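Local coordinates for glycerol dehydratase (Clostridium butyricum, PDB 1R8W), which probably acts as a glycyl-radical lyase of the pyruvate formate-lyase family, dehydrating glycerol without coenzyme B12, at residues I2-S7 with A392-R397; V378-K383 with L722-F727; G419-D424 with A541-S546; Q735-D740 with L757-A762. All coordinates share one frame; numbering follows the deposited sequence.

Interaction 1: I2-S7 with A392-R397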
loop_
_atom_site.group_PDB
_atom_site.type_symbol
_atom_site.label_atom_id
_atom_site.label_comp_id
_atom_site.label_asym_id
_atom_site.label_seq_id
_atom_site.Cartn_x
_atom_site.Cartn_y
_atom_site.Cartn_z
ATOM N N ILE A 2 -38.732 -11.544 44.213
ATOM C CA ILE A 2 -39.833 -12.473 43.821
ATOM C C ILE A 2 -39.369 -13.386 42.687
ATOM O O ILE A 2 -39.372 -12.987 41.521
ATOM C CB ILE A 2 -41.094 -11.703 43.325
ATOM C CG1 ILE A 2 -41.426 -10.552 44.278
ATOM C CG2 ILE A 2 -42.291 -12.653 43.235
ATOM C CD1 ILE A 2 -40.489 -9.358 44.164
ATOM N N SER A 3 -38.967 -14.608 43.030
ATOM C CA SER A 3 -38.519 -15.573 42.030
ATOM C C SER A 3 -39.707 -16.037 41.203
ATOM O O SER A 3 -40.806 -16.212 41.727
ATOM C CB SER A 3 -37.874 -16.787 42.698
ATOM O OG SER A 3 -36.686 -16.423 43.374
ATOM N N LYS A 4 -39.484 -16.236 39.910
ATOM C CA LYS A 4 -40.543 -16.682 39.019
ATOM C C LYS A 4 -40.137 -17.974 38.318
ATOM O O LYS A 4 -40.926 -18.561 37.576
ATOM C CB LYS A 4 -40.852 -15.597 37.988
ATOM C CG LYS A 4 -41.230 -14.267 38.613
ATOM C CD LYS A 4 -41.747 -13.299 37.567
ATOM C CE LYS A 4 -42.329 -12.049 38.213
ATOM N NZ LYS A 4 -43.158 -11.264 37.249
ATOM N N GLY A 5 -38.907 -18.415 38.566
ATOM C CA GLY A 5 -38.416 -19.633 37.950
ATOM C C GLY A 5 -38.356 -19.499 36.442
ATOM O O GLY A 5 -38.701 -18.453 35.889
ATOM N N PHE A 6 -37.926 -20.555 35.764
ATOM C CA PHE A 6 -37.832 -20.501 34.314
ATOM C C PHE A 6 -38.679 -21.559 33.618
ATOM O O PHE A 6 -38.931 -22.629 34.167
ATOM C CB PHE A 6 -36.368 -20.635 33.879
ATOM C CG PHE A 6 -35.466 -19.578 34.456
ATOM C CD1 PHE A 6 -34.796 -19.794 35.652
ATOM C CD2 PHE A 6 -35.315 -18.351 33.817
ATOM C CE1 PHE A 6 -33.987 -18.805 36.205
ATOM C CE2 PHE A 6 -34.509 -17.355 34.363
ATOM C CZ PHE A 6 -33.845 -17.583 35.559
ATOM N N SER A 7 -39.120 -21.244 32.405
ATOM C CA SER A 7 -39.925 -22.166 31.616
ATOM C C SER A 7 -39.022 -23.256 31.037
ATOM O O SER A 7 -37.798 -23.207 31.189
ATOM C CB SER A 7 -40.630 -21.412 30.487
ATOM O OG SER A 7 -39.690 -20.835 29.600
ATOM N N ALA A 392 -32.262 -10.926 36.525
ATOM C CA ALA A 392 -30.873 -11.187 36.169
ATOM C C ALA A 392 -30.225 -11.921 37.341
ATOM O O ALA A 392 -29.394 -12.815 37.153
ATOM C CB ALA A 392 -30.149 -9.885 35.898
ATOM N N ALA A 393 -30.619 -11.537 38.552
ATOM C CA ALA A 393 -30.102 -12.173 39.756
ATOM C C ALA A 393 -30.512 -13.651 39.761
ATOM O O ALA A 393 -29.704 -14.514 40.100
ATOM C CB ALA A 393 -30.634 -11.465 40.993
ATOM N N GLU A 394 -31.759 -13.947 39.388
ATOM C CA GLU A 394 -32.204 -15.342 39.334
ATOM C C GLU A 394 -31.297 -16.116 38.399
ATOM O O GLU A 394 -30.880 -17.231 38.704
ATOM C CB GLU A 394 -33.620 -15.478 38.778
ATOM C CG GLU A 394 -34.737 -15.214 39.737
ATOM C CD GLU A 394 -36.032 -15.830 39.254
ATOM O OE1 GLU A 394 -36.174 -17.068 39.365
ATOM O OE2 GLU A 394 -36.898 -15.080 38.751
ATOM N N LEU A 395 -31.013 -15.532 37.241
ATOM C CA LEU A 395 -30.158 -16.189 36.267
ATOM C C LEU A 395 -28.790 -16.463 36.880
ATOM O O LEU A 395 -28.220 -17.532 36.676
ATOM C CB LEU A 395 -30.021 -15.325 35.010
ATOM C CG LEU A 395 -29.078 -15.833 33.915
ATOM C CD1 LEU A 395 -29.408 -17.282 33.547
ATOM C CD2 LEU A 395 -29.199 -14.925 32.705
ATOM N N THR A 396 -28.272 -15.500 37.640
ATOM C CA THR A 396 -26.970 -15.658 38.284
ATOM C C THR A 396 -26.983 -16.846 39.240
ATOM O O THR A 396 -26.023 -17.616 39.308
ATOM C CB THR A 396 -26.580 -14.393 39.077
ATOM O OG1 THR A 396 -26.339 -13.314 38.165
ATOM C CG2 THR A 396 -25.331 -14.648 39.917
ATOM N N ARG A 397 -28.079 -16.989 39.976
ATOM C CA ARG A 397 -28.227 -18.080 40.932
ATOM C C ARG A 397 -28.105 -19.453 40.263
ATOM O O ARG A 397 -27.707 -20.427 40.906
ATOM C CB ARG A 397 -29.579 -17.964 41.639
ATOM C CG ARG A 397 -29.949 -19.150 42.496
ATOM C CD ARG A 397 -31.455 -19.243 42.620
ATOM N NE ARG A 397 -31.982 -18.421 43.694
ATOM C CZ ARG A 397 -33.239 -18.000 43.759
ATOM N NH1 ARG A 397 -34.101 -18.316 42.803
ATOM N NH2 ARG A 397 -33.639 -17.272 44.789
HETATM O O HOH W 1 -37.481 -12.492 39.033
HETATM O O HOH W 2 -36.198 -17.303 45.672
#

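Interaction 2: V378-K383 with L722-F727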
loop_
_atom_site.group_PDB
_atom_site.type_symbol
_atom_site.label_atom_id
_atom_site.label_comp_id
_atom_site.label_asym_id
_atom_site.label_seq_id
_atom_site.Cartn_x
_atom_site.Cartn_y
_atom_site.Cartn_z
ATOM N N VAL A 378 -25.987 -7.691 30.930
ATOM C CA VAL A 378 -27.104 -6.789 31.139
ATOM C C VAL A 378 -26.560 -5.421 31.491
ATOM O O VAL A 378 -25.523 -5.297 32.147
ATOM C CB VAL A 378 -28.047 -7.261 32.283
ATOM C CG1 VAL A 378 -28.578 -8.655 31.983
ATOM C CG2 VAL A 378 -27.316 -7.246 33.609
ATOM N N ARG A 379 -27.250 -4.390 31.027
ATOM C CA ARG A 379 -26.844 -3.033 31.323
ATOM C C ARG A 379 -27.656 -2.559 32.505
ATOM O O ARG A 379 -28.865 -2.778 32.582
ATOM C CB ARG A 379 -27.068 -2.125 30.117
ATOM C CG ARG A 379 -25.942 -2.195 29.110
ATOM C CD ARG A 379 -26.192 -1.293 27.924
ATOM N NE ARG A 379 -26.557 0.053 28.341
ATOM C CZ ARG A 379 -26.776 1.055 27.502
ATOM N NH1 ARG A 379 -26.655 0.855 26.195
ATOM N NH2 ARG A 379 -27.144 2.246 27.963
ATOM N N ILE A 380 -26.981 -1.910 33.440
ATOM C CA ILE A 380 -27.648 -1.414 34.625
ATOM C C ILE A 380 -27.383 0.062 34.829
ATOM O O ILE A 380 -26.257 0.527 34.672
ATOM C CB ILE A 380 -27.185 -2.214 35.855
ATOM C CG1 ILE A 380 -27.782 -3.621 35.778
ATOM C CG2 ILE A 380 -27.582 -1.505 37.139
ATOM C CD1 ILE A 380 -27.332 -4.523 36.870
ATOM N N TRP A 381 -28.438 0.802 35.148
ATOM C CA TRP A 381 -28.311 2.227 35.398
ATOM C C TRP A 381 -29.276 2.631 36.496
ATOM O O TRP A 381 -30.077 1.815 36.941
ATOM C CB TRP A 381 -28.564 3.038 34.125
ATOM C CG TRP A 381 -29.972 3.053 33.627
ATOM C CD1 TRP A 381 -30.696 1.992 33.164
ATOM C CD2 TRP A 381 -30.796 4.211 33.452
ATOM N NE1 TRP A 381 -31.921 2.420 32.703
ATOM C CE2 TRP A 381 -32.006 3.779 32.868
ATOM C CE3 TRP A 381 -30.626 5.575 33.728
ATOM C CZ2 TRP A 381 -33.043 4.667 32.551
ATOM C CZ3 TRP A 381 -31.653 6.456 33.414
ATOM C CH2 TRP A 381 -32.846 5.999 32.832
ATOM N N ASN A 382 -29.198 3.886 36.930
ATOM C CA ASN A 382 -30.037 4.381 38.016
ATOM C C ASN A 382 -31.516 4.033 37.956
ATOM O O ASN A 382 -32.123 3.768 38.990
ATOM C CB ASN A 382 -29.886 5.896 38.156
ATOM C CG ASN A 382 -28.592 6.292 38.845
ATOM O OD1 ASN A 382 -28.351 7.471 39.106
ATOM N ND2 ASN A 382 -27.754 5.309 39.142
ATOM N N LYS A 383 -32.100 4.025 36.762
ATOM C CA LYS A 383 -33.517 3.720 36.645
ATOM C C LYS A 383 -33.855 2.321 36.129
ATOM O O LYS A 383 -34.961 2.092 35.633
ATOM C CB LYS A 383 -34.212 4.768 35.774
ATOM C CG LYS A 383 -34.228 6.177 36.349
ATOM C CD LYS A 383 -34.974 7.117 35.410
ATOM C CE LYS A 383 -34.829 8.572 35.824
ATOM N NZ LYS A 383 -35.426 9.512 34.826
ATOM N N LEU A 722 -25.661 -5.675 46.503
ATOM C CA LEU A 722 -24.216 -5.747 46.346
ATOM C C LEU A 722 -23.860 -5.024 45.049
ATOM O O LEU A 722 -22.990 -4.151 45.021
ATOM C CB LEU A 722 -23.767 -7.205 46.268
ATOM C CG LEU A 722 -22.256 -7.442 46.293
ATOM C CD1 LEU A 722 -21.740 -7.222 47.707
ATOM C CD2 LEU A 722 -21.941 -8.861 45.839
ATOM N N ILE A 723 -24.568 -5.386 43.984
ATOM C CA ILE A 723 -24.362 -4.800 42.670
ATOM C C ILE A 723 -24.614 -3.292 42.674
ATOM O O ILE A 723 -23.789 -2.518 42.189
ATOM C CB ILE A 723 -25.287 -5.468 41.630
ATOM C CG1 ILE A 723 -24.913 -6.948 41.483
ATOM C CG2 ILE A 723 -25.197 -4.738 40.300
ATOM C CD1 ILE A 723 -25.849 -7.724 40.588
ATOM N N ARG A 724 -25.754 -2.883 43.218
ATOM C CA ARG A 724 -26.113 -1.469 43.287
ATOM C C ARG A 724 -25.044 -0.631 43.987
ATOM O O ARG A 724 -24.649 0.427 43.492
ATOM C CB ARG A 724 -27.442 -1.295 44.023
ATOM C CG ARG A 724 -28.666 -1.745 43.253
ATOM C CD ARG A 724 -28.906 -0.830 42.083
ATOM N NE ARG A 724 -30.226 -1.017 41.492
ATOM C CZ ARG A 724 -30.686 -0.311 40.460
ATOM N NH1 ARG A 724 -29.926 0.631 39.902
ATOM N NH2 ARG A 724 -31.909 -0.540 39.990
ATOM N N SER A 725 -24.582 -1.109 45.140
ATOM C CA SER A 725 -23.572 -0.406 45.923
ATOM C C SER A 725 -22.261 -0.284 45.178
ATOM O O SER A 725 -21.622 0.762 45.208
ATOM C CB SER A 725 -23.319 -1.124 47.247
ATOM O OG SER A 725 -24.513 -1.228 47.997
ATOM N N TYR A 726 -21.851 -1.360 44.519
ATOM C CA TYR A 726 -20.602 -1.336 43.782
ATOM C C TYR A 726 -20.685 -0.347 42.611
ATOM O O TYR A 726 -19.733 0.382 42.338
ATOM C CB TYR A 726 -20.254 -2.748 43.289
ATOM C CG TYR A 726 -19.005 -2.811 42.440
ATOM C CD1 TYR A 726 -17.776 -2.387 42.939
ATOM C CD2 TYR A 726 -19.061 -3.265 41.121
ATOM C CE1 TYR A 726 -16.634 -2.409 42.148
ATOM C CE2 TYR A 726 -17.928 -3.292 40.326
ATOM C CZ TYR A 726 -16.719 -2.863 40.843
ATOM O OH TYR A 726 -15.596 -2.893 40.052
ATOM N N PHE A 727 -21.826 -0.309 41.932
ATOM C CA PHE A 727 -21.995 0.606 40.809
ATOM C C PHE A 727 -22.192 2.049 41.253
ATOM O O PHE A 727 -21.793 2.967 40.547
ATOM C CB PHE A 727 -23.169 0.166 39.926
ATOM C CG PHE A 727 -22.851 -0.998 39.032
ATOM C CD1 PHE A 727 -21.580 -1.570 39.031
ATOM C CD2 PHE A 727 -23.815 -1.516 38.179
ATOM C CE1 PHE A 727 -21.275 -2.640 38.193
ATOM C CE2 PHE A 727 -23.523 -2.588 37.334
ATOM C CZ PHE A 727 -22.249 -3.152 37.343
#

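Interaction 3: G419-D424 with A541-S546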
loop_
_atom_site.group_PDB
_atom_site.type_symbol
_atom_site.label_atom_id
_atom_site.label_comp_id
_atom_site.label_asym_id
_atom_site.label_seq_id
_atom_site.Cartn_x
_atom_site.Cartn_y
_atom_site.Cartn_z
ATOM N N GLY A 419 -14.542 10.843 23.224
ATOM C CA GLY A 419 -14.935 11.375 21.935
ATOM C C GLY A 419 -16.307 11.021 21.394
ATOM O O GLY A 419 -16.706 11.575 20.371
ATOM N N LEU A 420 -17.036 10.116 22.041
ATOM C CA LEU A 420 -18.354 9.765 21.528
ATOM C C LEU A 420 -19.372 10.817 21.933
ATOM O O LEU A 420 -19.237 11.447 22.978
ATOM C CB LEU A 420 -18.832 8.411 22.067
ATOM C CG LEU A 420 -17.950 7.163 22.084
ATOM C CD1 LEU A 420 -18.852 5.943 22.122
ATOM C CD2 LEU A 420 -17.072 7.104 20.873
ATOM N N THR A 421 -20.385 11.016 21.100
ATOM C CA THR A 421 -21.434 11.961 21.438
ATOM C C THR A 421 -22.201 11.305 22.583
ATOM O O THR A 421 -22.089 10.094 22.805
ATOM C CB THR A 421 -22.404 12.175 20.269
ATOM O OG1 THR A 421 -22.912 10.907 19.840
ATOM C CG2 THR A 421 -21.711 12.851 19.106
ATOM N N LEU A 422 -22.978 12.089 23.314
ATOM C CA LEU A 422 -23.747 11.540 24.420
ATOM C C LEU A 422 -24.751 10.486 23.923
ATOM O O LEU A 422 -25.014 9.495 24.606
ATOM C CB LEU A 422 -24.467 12.670 25.150
ATOM C CG LEU A 422 -25.365 12.308 26.329
ATOM C CD1 LEU A 422 -24.592 11.506 27.355
ATOM C CD2 LEU A 422 -25.904 13.595 26.938
ATOM N N GLU A 423 -25.300 10.698 22.732
ATOM C CA GLU A 423 -26.258 9.759 22.156
ATOM C C GLU A 423 -25.626 8.411 21.803
ATOM O O GLU A 423 -26.224 7.368 22.061
ATOM C CB GLU A 423 -26.922 10.361 20.914
ATOM C CG GLU A 423 -27.882 11.502 21.222
ATOM C CD GLU A 423 -27.176 12.802 21.600
ATOM O OE1 GLU A 423 -27.811 13.641 22.279
ATOM O OE2 GLU A 423 -25.998 12.996 21.209
ATOM N N ASP A 424 -24.428 8.436 21.216
ATOM C CA ASP A 424 -23.725 7.209 20.856
ATOM C C ASP A 424 -23.309 6.442 22.100
ATOM O O ASP A 424 -23.436 5.221 22.150
ATOM C CB ASP A 424 -22.483 7.510 20.011
ATOM C CG ASP A 424 -22.814 7.744 18.548
ATOM O OD1 ASP A 424 -23.887 7.287 18.106
ATOM O OD2 ASP A 424 -21.999 8.366 17.834
ATOM N N ALA A 541 -13.915 3.759 9.877
ATOM C CA ALA A 541 -14.854 3.891 10.986
ATOM C C ALA A 541 -14.897 5.292 11.584
ATOM O O ALA A 541 -13.904 6.017 11.591
ATOM C CB ALA A 541 -14.527 2.879 12.078
ATOM N N GLU A 542 -16.070 5.653 12.090
ATOM C CA GLU A 542 -16.298 6.941 12.718
ATOM C C GLU A 542 -15.381 7.040 13.933
ATOM O O GLU A 542 -14.705 8.045 14.136
ATOM C CB GLU A 542 -17.767 7.029 13.146
ATOM C CG GLU A 542 -18.149 8.267 13.940
ATOM C CD GLU A 542 -17.984 9.547 13.146
ATOM O OE1 GLU A 542 -18.511 9.612 12.015
ATOM O OE2 GLU A 542 -17.331 10.489 13.653
ATOM N N TYR A 543 -15.358 5.976 14.730
ATOM C CA TYR A 543 -14.538 5.922 15.936
ATOM C C TYR A 543 -13.427 4.884 15.805
ATOM O O TYR A 543 -13.664 3.759 15.367
ATOM C CB TYR A 543 -15.405 5.574 17.150
ATOM C CG TYR A 543 -16.544 6.535 17.410
ATOM C CD1 TYR A 543 -17.869 6.104 17.346
ATOM C CD2 TYR A 543 -16.299 7.866 17.748
ATOM C CE1 TYR A 543 -18.925 6.975 17.616
ATOM C CE2 TYR A 543 -17.346 8.748 18.017
ATOM C CZ TYR A 543 -18.657 8.295 17.952
ATOM O OH TYR A 543 -19.697 9.150 18.231
ATOM N N ASN A 544 -12.219 5.264 16.210
ATOM C CA ASN A 544 -11.057 4.385 16.137
ATOM C C ASN A 544 -10.248 4.333 17.442
ATOM O O ASN A 544 -9.857 5.369 17.984
ATOM C CB ASN A 544 -10.147 4.844 14.993
ATOM C CG ASN A 544 -10.696 4.484 13.634
ATOM O OD1 ASN A 544 -10.650 3.330 13.227
ATOM N ND2 ASN A 544 -11.228 5.469 12.926
ATOM N N PHE A 545 -9.997 3.127 17.942
ATOM C CA PHE A 545 -9.216 2.956 19.165
ATOM C C PHE A 545 -8.320 1.725 19.076
ATOM O O PHE A 545 -8.367 0.982 18.105
ATOM C CB PHE A 545 -10.128 2.789 20.389
ATOM C CG PHE A 545 -11.116 3.900 20.579
ATOM C CD1 PHE A 545 -12.430 3.768 20.128
ATOM C CD2 PHE A 545 -10.743 5.080 21.219
ATOM C CE1 PHE A 545 -13.363 4.802 20.317
ATOM C CE2 PHE A 545 -11.664 6.116 21.410
ATOM C CZ PHE A 545 -12.976 5.975 20.959
ATOM N N SER A 546 -7.494 1.541 20.097
ATOM C CA SER A 546 -6.619 0.379 20.237
ATOM C C SER A 546 -6.653 0.138 21.743
ATOM O O SER A 546 -6.453 1.076 22.519
ATOM C CB SER A 546 -5.196 0.685 19.772
ATOM O OG SER A 546 -5.141 0.820 18.364
#

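Interaction 4: Q735-D740 with L757-A762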
loop_
_atom_site.group_PDB
_atom_site.type_symbol
_atom_site.label_atom_id
_atom_site.label_comp_id
_atom_site.label_asym_id
_atom_site.label_seq_id
_atom_site.Cartn_x
_atom_site.Cartn_y
_atom_site.Cartn_z
ATOM N N GLN A 735 -19.204 -9.751 37.820
ATOM C CA GLN A 735 -19.882 -10.969 37.396
ATOM C C GLN A 735 -19.642 -11.995 38.487
ATOM O O GLN A 735 -18.623 -11.937 39.178
ATOM C CB GLN A 735 -19.315 -11.451 36.065
ATOM C CG GLN A 735 -17.840 -11.769 36.113
ATOM C CD GLN A 735 -17.230 -11.864 34.737
ATOM O OE1 GLN A 735 -16.100 -12.329 34.576
ATOM N NE2 GLN A 735 -17.972 -11.415 33.729
ATOM N N PHE A 736 -20.563 -12.941 38.642
ATOM C CA PHE A 736 -20.429 -13.927 39.701
ATOM C C PHE A 736 -20.495 -15.407 39.348
ATOM O O PHE A 736 -21.281 -15.832 38.498
ATOM C CB PHE A 736 -21.494 -13.692 40.776
ATOM C CG PHE A 736 -21.709 -12.256 41.126
ATOM C CD1 PHE A 736 -22.586 -11.474 40.388
ATOM C CD2 PHE A 736 -21.041 -11.684 42.199
ATOM C CE1 PHE A 736 -22.796 -10.141 40.715
ATOM C CE2 PHE A 736 -21.243 -10.351 42.531
ATOM C CZ PHE A 736 -22.121 -9.578 41.791
ATOM N N ASN A 737 -19.661 -16.181 40.037
ATOM C CA ASN A 737 -19.660 -17.625 39.917
ATOM C C ASN A 737 -20.457 -18.026 41.165
ATOM O O ASN A 737 -20.233 -17.483 42.248
ATOM C CB ASN A 737 -18.246 -18.203 40.020
ATOM C CG ASN A 737 -17.696 -18.659 38.681
ATOM O OD1 ASN A 737 -18.400 -19.278 37.883
ATOM N ND2 ASN A 737 -16.425 -18.372 38.437
ATOM N N VAL A 738 -21.410 -18.936 41.010
ATOM C CA VAL A 738 -22.213 -19.402 42.133
ATOM C C VAL A 738 -22.148 -20.910 42.027
ATOM O O VAL A 738 -23.001 -21.531 41.403
ATOM C CB VAL A 738 -23.686 -18.947 42.015
ATOM C CG1 VAL A 738 -24.495 -19.486 43.184
ATOM C CG2 VAL A 738 -23.761 -17.435 41.988
ATOM N N ILE A 739 -21.126 -21.503 42.628
ATOM C CA ILE A 739 -20.966 -22.940 42.538
ATOM C C ILE A 739 -20.322 -23.567 43.771
ATOM O O ILE A 739 -19.571 -22.917 44.503
ATOM C CB ILE A 739 -20.123 -23.288 41.300
ATOM C CG1 ILE A 739 -20.227 -24.780 41.003
ATOM C CG2 ILE A 739 -18.672 -22.879 41.528
ATOM C CD1 ILE A 739 -19.560 -25.180 39.724
ATOM N N ASP A 740 -20.621 -24.842 43.984
ATOM C CA ASP A 740 -20.082 -25.583 45.117
ATOM C C ASP A 740 -18.722 -26.178 44.752
ATOM O O ASP A 740 -18.572 -26.823 43.714
ATOM C CB ASP A 740 -21.054 -26.699 45.516
ATOM C CG ASP A 740 -20.699 -27.333 46.845
ATOM O OD1 ASP A 740 -19.600 -27.921 46.955
ATOM O OD2 ASP A 740 -21.522 -27.237 47.783
ATOM N N LEU A 757 -21.250 -29.003 32.756
ATOM C CA LEU A 757 -20.907 -28.078 33.829
ATOM C C LEU A 757 -20.249 -26.827 33.250
ATOM O O LEU A 757 -19.134 -26.888 32.729
ATOM C CB LEU A 757 -19.943 -28.746 34.814
ATOM C CG LEU A 757 -19.301 -27.824 35.853
ATOM C CD1 LEU A 757 -20.362 -27.303 36.807
ATOM C CD2 LEU A 757 -18.222 -28.581 36.606
ATOM N N ILE A 758 -20.939 -25.695 33.342
ATOM C CA ILE A 758 -20.406 -24.440 32.828
ATOM C C ILE A 758 -19.941 -23.569 33.984
ATOM O O ILE A 758 -20.611 -23.484 35.013
ATOM C CB ILE A 758 -21.471 -23.660 32.011
ATOM C CG1 ILE A 758 -21.910 -24.482 30.798
ATOM C CG2 ILE A 758 -20.898 -22.331 31.543
ATOM C CD1 ILE A 758 -20.770 -24.840 29.859
ATOM N N VAL A 759 -18.793 -22.921 33.809
ATOM C CA VAL A 759 -18.237 -22.059 34.846
ATOM C C VAL A 759 -17.673 -20.760 34.257
ATOM O O VAL A 759 -17.284 -20.712 33.088
ATOM C CB VAL A 759 -17.139 -22.822 35.648
ATOM C CG1 VAL A 759 -15.824 -22.065 35.636
ATOM C CG2 VAL A 759 -17.609 -23.039 37.069
ATOM N N ARG A 760 -17.632 -19.709 35.074
ATOM C CA ARG A 760 -17.129 -18.409 34.641
ATOM C C ARG A 760 -15.617 -18.303 34.781
ATOM O O ARG A 760 -15.077 -18.509 35.869
ATOM C CB ARG A 760 -17.773 -17.299 35.472
ATOM C CG ARG A 760 -17.644 -15.919 34.863
ATOM C CD ARG A 760 -18.414 -15.856 33.545
ATOM N NE ARG A 760 -18.568 -14.490 33.069
ATOM C CZ ARG A 760 -19.212 -14.146 31.960
ATOM N NH1 ARG A 760 -19.771 -15.070 31.191
ATOM N NH2 ARG A 760 -19.295 -12.868 31.625
ATOM N N VAL A 761 -14.927 -17.988 33.690
ATOM C CA VAL A 761 -13.474 -17.834 33.749
ATOM C C VAL A 761 -13.196 -16.358 34.057
ATOM O O VAL A 761 -12.989 -15.997 35.208
ATOM C CB VAL A 761 -12.788 -18.249 32.415
ATOM C CG1 VAL A 761 -11.276 -18.152 32.551
ATOM C CG2 VAL A 761 -13.177 -19.671 32.048
ATOM N N ALA A 762 -13.214 -15.509 33.031
ATOM C CA ALA A 762 -12.988 -14.074 33.211
ATOM C C ALA A 762 -13.570 -13.309 32.024
ATOM O O ALA A 762 -12.907 -13.133 30.994
ATOM C CB ALA A 762 -11.496 -13.782 33.351
#

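Interaction 1: I2-S7 with A392-R397
The carboxylate of Glu394, on helix 386-397, receives two consecutive backbone N-H groups from the N-terminal arm that precedes helix 11-22. Lys4 N donates to Glu394 OE2 over 3.1 Å, nearly straight at 161° but from above the carboxylate plane, while Gly5 N reaches the syn lone pair of Glu394 OE1, also at 3.1 Å. Lys4 N also makes a weak, longer bond to OE1. Beyond CG the Glu394 chain runs extended (chi2 -160°), which carries the carboxylate across to the arm. Its OE2 also forms a salt bridge with Arg391, whose NH1 also donates to Gly5 O, so one arginine ties together the acid and the arm. The close-packed side continues at Phe6: its CZ lies 3.9 Å from Glu394 CB, and the ring edge faces Leu395 N. Helix 357-369 packs against Phe6 and Leu395 here, and Leu716 of helix 712-728 touches Ser3 and Glu394.

Toward the chain start the contact is looser and wetter. Arg397 NH1 donates to Ser3 OG at 3.3 Å, the hydroxyl lying close to the guanidinium plane. A water that accepts from Arg397 NH2 also lies beside Ser3 OG; another donates to Glu394 OE2 at 2.7 Å and to Ile2 O. The Lys4 chain leads away, and Ile2 is poorly ordered. The arm is thus pinned mainly through its main chain, by a buried acid that two N-H groups, a water and an arginine surround, partners that would favour its ionised form.

Interaction 2: V378-K383 with L722-F727
Ile380, at the end of strand 375-380, packs against Ile723 and Phe727 of helix 712-728, a strand-helix contact on the wall of the alpha/beta barrel typical of pyruvate formate-lyase relatives. The strand and helix segments cross at -60° with their axes 11.6 Å apart, far enough for a layer of side chains between them.

The apolar part is that layer. Ile380 CD1 meets Ile723 CG2 at 4.0 Å, the two side chains crossing at about a right angle. On its other branch, Ile380 CG2 comes 3.9 Å from Phe727 CD2, and CB also lies at the ring edge, in its plane. Ile723 CG2 sits over one face of that ring, offset toward the rim, so the phenyl is held from face and edge by two isoleucines. Tyr405 of the adjacent strand 404-407 touches both Ile380 and Ile723, and Leu389 backs Ile380 from helix 386-397.

The polar part rests on Arg724. A bend at chi2 (-68°) swings its chain off the helix toward the strand end, where NH2 makes a weak bond to Thr384 O. Its NH1 donates to Trp381 O at 3.2 Å, approaching from 51° above the carbonyl plane.

Interaction 3: G419-D424 with A541-S546
Tyr543 OH is held between two groups of the turn 419-424. It donates to Asp424 OD2, modelled only 2.5 Å away, a value too short to be trusted exactly, and it accepts a weak bond from Thr421 N at 3.5 Å, though a nearly straight one. The Asp424 oxygen lies at the ring edge, in its plane, while the carboxylate as a whole stands at 90° to the ring. Lys441 and Lys438 form long, weak ion pairs with the same carboxylate and would partly offset its charge.

The phenol ring is also gripped over its faces. Leu420 CD2 stands over the centre of one, in a CH-pi contact with the Tyr543 ring centroid, 12° off the normal; its modelled closeness is doubtful in detail. With CG anti to the carbonyl carbon (chi1 -47°), Leu420 folds this methyl over the ring. The opposite face is met by Glu542 CG, 3.9 Å above the plane, so the tyrosine is sandwiched by aliphatic groups. Leu420 CD2 also reaches the edge of Phe545, 4.2 Å from its CZ, while Gly419 O comes within 3.7 Å of Tyr543 CE2.

Thr421 has a second task: its OG1 accepts from Asp424 N at 3.2 Å, a capping bond to the first turn of the helix, the turn that carries the carboxylate. Tyr543 opens strand 543-551, which runs parallel to strand 442-443. The tyrosine thereby docks on the link between two helices, where a Schellman motif at Gly419 ends helix 408-416 and Thr421 N-caps helix 422-426.

Interaction 4: Q735-D740 with L757-A762
Asn737 of barrel strand 733-738 and Arg760 meet where the loop of the predicted glycyl radical lies against the barrel. The Asn737 amide binds the backbone of Arg760 twice: Arg760 N donates to Asn737 OD1 at 2.9 Å, in the carbonyl plane and on a lone pair, and Asn737 ND2 donates to Arg760 O, likewise at 2.9 Å. A side-chain amide thus takes the place a neighbouring strand would fill, and with both its polar ends engaged its rotation is fixed. The OD1 end also crowds Arg760 CB, 3.2 Å away.

Strand 758-760 forms a two-stranded antiparallel hairpin with strand 765-767, and between them lies Gly763, the predicted radical site. Strand 758-760 crosses strand 735-738 at -138°, the axes 7.0 Å apart.

Nearer that glycine, the Gln735 amide stands steeply to the Arg760 guanidinium, the planes 78° apart, with Gln735 CD in the guanidinium plane at its edge and 3.4 Å from Arg760 NE. The arginine bends at chi2 (65°) to get there, and its NH1 is hydrogen-bonded to Ser765 OG of the partner strand. At the other end, Ile739 CD1 packs on Leu757 CD1 at 3.7 Å and on Val759 CG2 at 3.9 Å, and Leu744 of helix 741-749 touches all three residues.

Interactions 1, 2 and 4 cluster on one side of the barrel. Strand 375-380 of interaction 2 leads into helix 386-397 of interaction 1, their centres about 17 Å apart. Helix 712-728 of interaction 2 leads into strand 733-738 of interaction 4. Interaction 4 touches both others: Val738 CG2 packs 3.5 Å from Thr396 O, and the ring of Phe736 meets Leu722 and Ile723, with Phe736 CE2 3.7 Å from Leu722 CD2. Ala762, which ends the segments of interaction 4, directly precedes the predicted radical Gly763. Interaction 3 stands apart, its centre about 33 Å from that of interaction 4, on the opposite side of the chain's centre.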